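Long-range contact in uncharacterized protein (Bacteroides uniformis, PDB 4IYK), which is of unknown function but probably binds carbohydrate; it is a two-domain, all-beta member of the DUF3823 family: residues A[13-18]-A[95-100]. Residues are numbered along the deposited sequence; the frame is centred on the assembly and turned at random.
Sequences PDASIH and GDNVYD. With EDO (1,2-ethanediol), chain D; EDO (1,2-ethanediol), chain I.
G95 N donates to D14 O at 3.0 Å, and G95 O takes the N-H of S16. D96 has its CG anti to the backbone N (chi1 -166°), and its carboxylate serves two residues. S16 OG donates a hydrogen bond to D96 OD1 at 3.0 Å, on the anti side. H18 NE2 donates to the syn lone pair of D96 OD2, also at 3.0 Å, with ring and carboxylate planes only 10° apart. At N97, ND2 donates to S16 O at 3.2 Å and also to K93 O, while the backbone N reaches the same S16 O weakly. N97 CB packs on I17 CD1 at 3.8 Å. Strand 95-103 here runs parallel to strand 15-23, at the edge of a three-stranded mixed sheet in the N-terminal, transthyretin-clan domain; I17 and N97 face strand 85-92. N97 O accepts from H18 N. V98 CA lies over one face of the H18 ring, with V98 CG2 3.6 Å from H18 CE1. An alanine in place of H18 would probably leave D96 OD2 without this donor and open a gap beside V98. Y99 N donates to H18 O at 3.1 Å, and the Y99 ring meets F90 edge-to-face.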
ATOM      1  N   PRO A  13      -8.833 -10.723  26.885  1.00 64.31           N
ATOM      2  CA  PRO A  13      -7.463 -10.429  26.408  1.00 60.77           C
ATOM      3  C   PRO A  13      -6.599  -9.740  27.472  1.00 60.72           C
ATOM      4  O   PRO A  13      -7.068  -8.854  28.196  1.00 59.44           O
ATOM      5  CB  PRO A  13      -7.686  -9.512  25.200  1.00 60.09           C
ATOM      6  CG  PRO A  13      -9.145  -9.596  24.897  1.00 65.96           C
ATOM      7  CD  PRO A  13      -9.826  -9.890  26.182  1.00 64.44           C
ATOM      8  N   ASP A  14      -5.337 -10.173  27.566  1.00 55.09           N
ATOM      9  CA  ASP A  14      -4.352  -9.683  28.534  1.00 54.45           C
ATOM     10  C   ASP A  14      -3.156  -8.989  27.844  1.00 54.20           C
ATOM     11  O   ASP A  14      -2.158  -8.684  28.506  1.00 53.90           O
ATOM     12  CB  ASP A  14      -3.855 -10.862  29.415  1.00 58.81           C
ATOM     13  CG  ASP A  14      -3.269 -12.064  28.669  1.00 70.08           C
ATOM     14  OD1 ASP A  14      -3.309 -12.073  27.414  1.00 67.63           O
ATOM     15  OD2 ASP A  14      -2.805 -13.014  29.344  1.00 78.79           O
ATOM     16  N   ALA A  15      -3.254  -8.729  26.526  1.00 46.73           N
ATOM     17  CA  ALA A  15      -2.145  -8.114  25.818  1.00 43.80           C
ATOM     18  C   ALA A  15      -2.582  -7.180  24.682  1.00 44.34           C
ATOM     19  O   ALA A  15      -3.742  -7.181  24.245  1.00 43.07           O
ATOM     20  CB  ALA A  15      -1.212  -9.191  25.273  1.00 44.71           C
ATOM     21  N   SER A  16      -1.632  -6.363  24.229  1.00 39.40           N
ATOM     22  CA  SER A  16      -1.812  -5.429  23.112  1.00 38.16           C
ATOM     23  C   SER A  16      -0.542  -5.469  22.283  1.00 40.44           C
ATOM     24  O   SER A  16       0.500  -5.848  22.809  1.00 39.73           O
ATOM     25  CB  SER A  16      -2.130  -4.017  23.602  1.00 39.76           C
ATOM     26  OG  SER A  16      -1.170  -3.567  24.547  1.00 47.77           O
ATOM     27  N   ILE A  17      -0.641  -5.179  20.984  1.00 35.63           N
ATOM     28  CA  ILE A  17       0.523  -5.207  20.099  1.00 34.76           C
ATOM     29  C   ILE A  17       0.367  -4.126  19.025  1.00 38.40           C
ATOM     30  O   ILE A  17      -0.731  -3.854  18.543  1.00 38.13           O
ATOM     31  CB  ILE A  17       0.787  -6.623  19.496  1.00 38.15           C
ATOM     32  CG1 ILE A  17       2.149  -6.671  18.760  1.00 37.16           C
ATOM     33  CG2 ILE A  17      -0.397  -7.126  18.596  1.00 37.49           C
ATOM     34  CD1 ILE A  17       2.851  -8.073  18.789  1.00 37.83           C
ATOM     35  N   HIS A  18       1.466  -3.478  18.696  1.00 34.61           N
ATOM     36  CA  HIS A  18       1.492  -2.441  17.663  1.00 32.95           C
ATOM     37  C   HIS A  18       2.869  -2.507  17.009  1.00 35.83           C
ATOM     38  O   HIS A  18       3.775  -3.140  17.552  1.00 36.06           O
ATOM     39  CB  HIS A  18       1.182  -1.041  18.240  1.00 33.01           C
ATOM     40  CG  HIS A  18       2.147  -0.641  19.310  1.00 38.08           C
ATOM     41  ND1 HIS A  18       3.282   0.108  19.017  1.00 39.89           N
ATOM     42  CD2 HIS A  18       2.183  -1.000  20.617  1.00 41.88           C
ATOM     43  CE1 HIS A  18       3.943   0.210  20.163  1.00 40.11           C
ATOM     44  NE2 HIS A  18       3.327  -0.449  21.150  1.00 41.47           N
ATOM     45  N   GLY A  95       0.655  -7.789  28.577  1.00 48.83           N
ATOM     46  CA  GLY A  95       0.780  -6.335  28.491  1.00 47.47           C
ATOM     47  C   GLY A  95       1.046  -5.828  27.082  1.00 48.80           C
ATOM     48  O   GLY A  95       0.606  -6.441  26.100  1.00 47.29           O
ATOM     49  N   ASP A  96       1.788  -4.706  26.963  1.00 44.70           N
ATOM     50  CA  ASP A  96       2.072  -4.115  25.655  1.00 42.66           C
ATOM     51  C   ASP A  96       3.279  -4.756  24.979  1.00 45.51           C
ATOM     52  O   ASP A  96       4.242  -5.140  25.638  1.00 46.34           O
ATOM     53  CB  ASP A  96       2.249  -2.591  25.732  1.00 43.50           C
ATOM     54  CG  ASP A  96       2.218  -1.913  24.366  1.00 57.52           C
ATOM     55  OD1 ASP A  96       1.308  -2.244  23.549  1.00 58.16           O
ATOM     56  OD2 ASP A  96       3.121  -1.085  24.093  1.00 61.95           O
ATOM     57  N   ASN A  97       3.199  -4.869  23.648  1.00 40.20           N
ATOM     58  CA  ASN A  97       4.209  -5.456  22.772  1.00 40.12           C
ATOM     59  C   ASN A  97       4.431  -4.582  21.556  1.00 41.29           C
ATOM     60  O   ASN A  97       3.477  -3.991  21.030  1.00 39.41           O
ATOM     61  CB  ASN A  97       3.777  -6.854  22.306  1.00 41.30           C
ATOM     62  CG  ASN A  97       3.672  -7.876  23.403  1.00 48.85           C
ATOM     63  OD1 ASN A  97       4.529  -8.732  23.546  1.00 45.77           O
ATOM     64  ND2 ASN A  97       2.579  -7.859  24.155  1.00 44.65           N
ATOM     65  N   VAL A  98       5.677  -4.520  21.080  1.00 36.56           N
ATOM     66  CA  VAL A  98       5.967  -3.735  19.881  1.00 35.83           C
ATOM     67  C   VAL A  98       6.750  -4.658  18.920  1.00 38.76           C
ATOM     68  O   VAL A  98       7.529  -5.464  19.396  1.00 36.16           O
ATOM     69  CB  VAL A  98       6.679  -2.371  20.226  1.00 39.42           C
ATOM     70  CG1 VAL A  98       8.009  -2.575  20.952  1.00 39.93           C
ATOM     71  CG2 VAL A  98       6.859  -1.499  18.993  1.00 38.01           C
ATOM     72  N   TYR A  99       6.434  -4.645  17.593  1.00 35.62           N
ATOM     73  CA  TYR A  99       7.167  -5.466  16.619  1.00 34.78           C
ATOM     74  C   TYR A  99       7.017  -4.905  15.201  1.00 38.39           C
ATOM     75  O   TYR A  99       5.910  -4.799  14.643  1.00 35.35           O
ATOM     76  CB  TYR A  99       6.760  -6.956  16.647  1.00 37.81           C
ATOM     77  CG  TYR A  99       7.743  -7.873  15.936  1.00 42.26           C
ATOM     78  CD1 TYR A  99       7.673  -8.072  14.558  1.00 44.36           C
ATOM     79  CD2 TYR A  99       8.734  -8.549  16.643  1.00 45.67           C
ATOM     80  CE1 TYR A  99       8.569  -8.915  13.901  1.00 48.14           C
ATOM     81  CE2 TYR A  99       9.633  -9.405  15.996  1.00 48.13           C
ATOM     82  CZ  TYR A  99       9.543  -9.587  14.623  1.00 58.60           C
ATOM     83  OH  TYR A  99      10.420 -10.417  13.964  1.00 65.66           O
ATOM     84  N   ASP A 100       8.162  -4.593  14.608  1.00 36.50           N
ATOM     85  CA  ASP A 100       8.231  -4.096  13.244  1.00 35.25           C
ATOM     86  C   ASP A 100       8.634  -5.238  12.321  1.00 40.66           C
ATOM     87  O   ASP A 100       9.542  -6.000  12.643  1.00 41.47           O
ATOM     88  CB  ASP A 100       9.230  -2.925  13.155  1.00 35.62           C
ATOM     89  CG  ASP A 100       8.800  -1.674  13.915  1.00 39.45           C
ATOM     90  OD1 ASP A 100       7.576  -1.489  14.124  1.00 37.62           O
ATOM     91  OD2 ASP A 100       9.687  -0.880  14.297  1.00 42.51           O
TER
HETATM   92  C1  EDO D 302      11.798  -6.210  15.163  1.00 64.54           C
HETATM   93  O1  EDO D 302      12.317  -6.272  13.837  1.00 65.81           O
HETATM   94  C2  EDO D 302      11.567  -4.721  15.542  1.00 63.45           C
HETATM   95  O2  EDO D 302      10.588  -4.619  16.567  1.00 61.45           O
HETATM   96  C1  EDO I 307      11.570 -10.615   9.025  1.00 51.54           C
HETATM   97  O1  EDO I 307      12.009 -10.164   7.744  1.00 52.10           O
HETATM   98  C2  EDO I 307      10.725  -9.512   9.725  1.00 47.98           C
HETATM   99  O2  EDO I 307      10.247 -10.017  10.945  1.00 47.64           O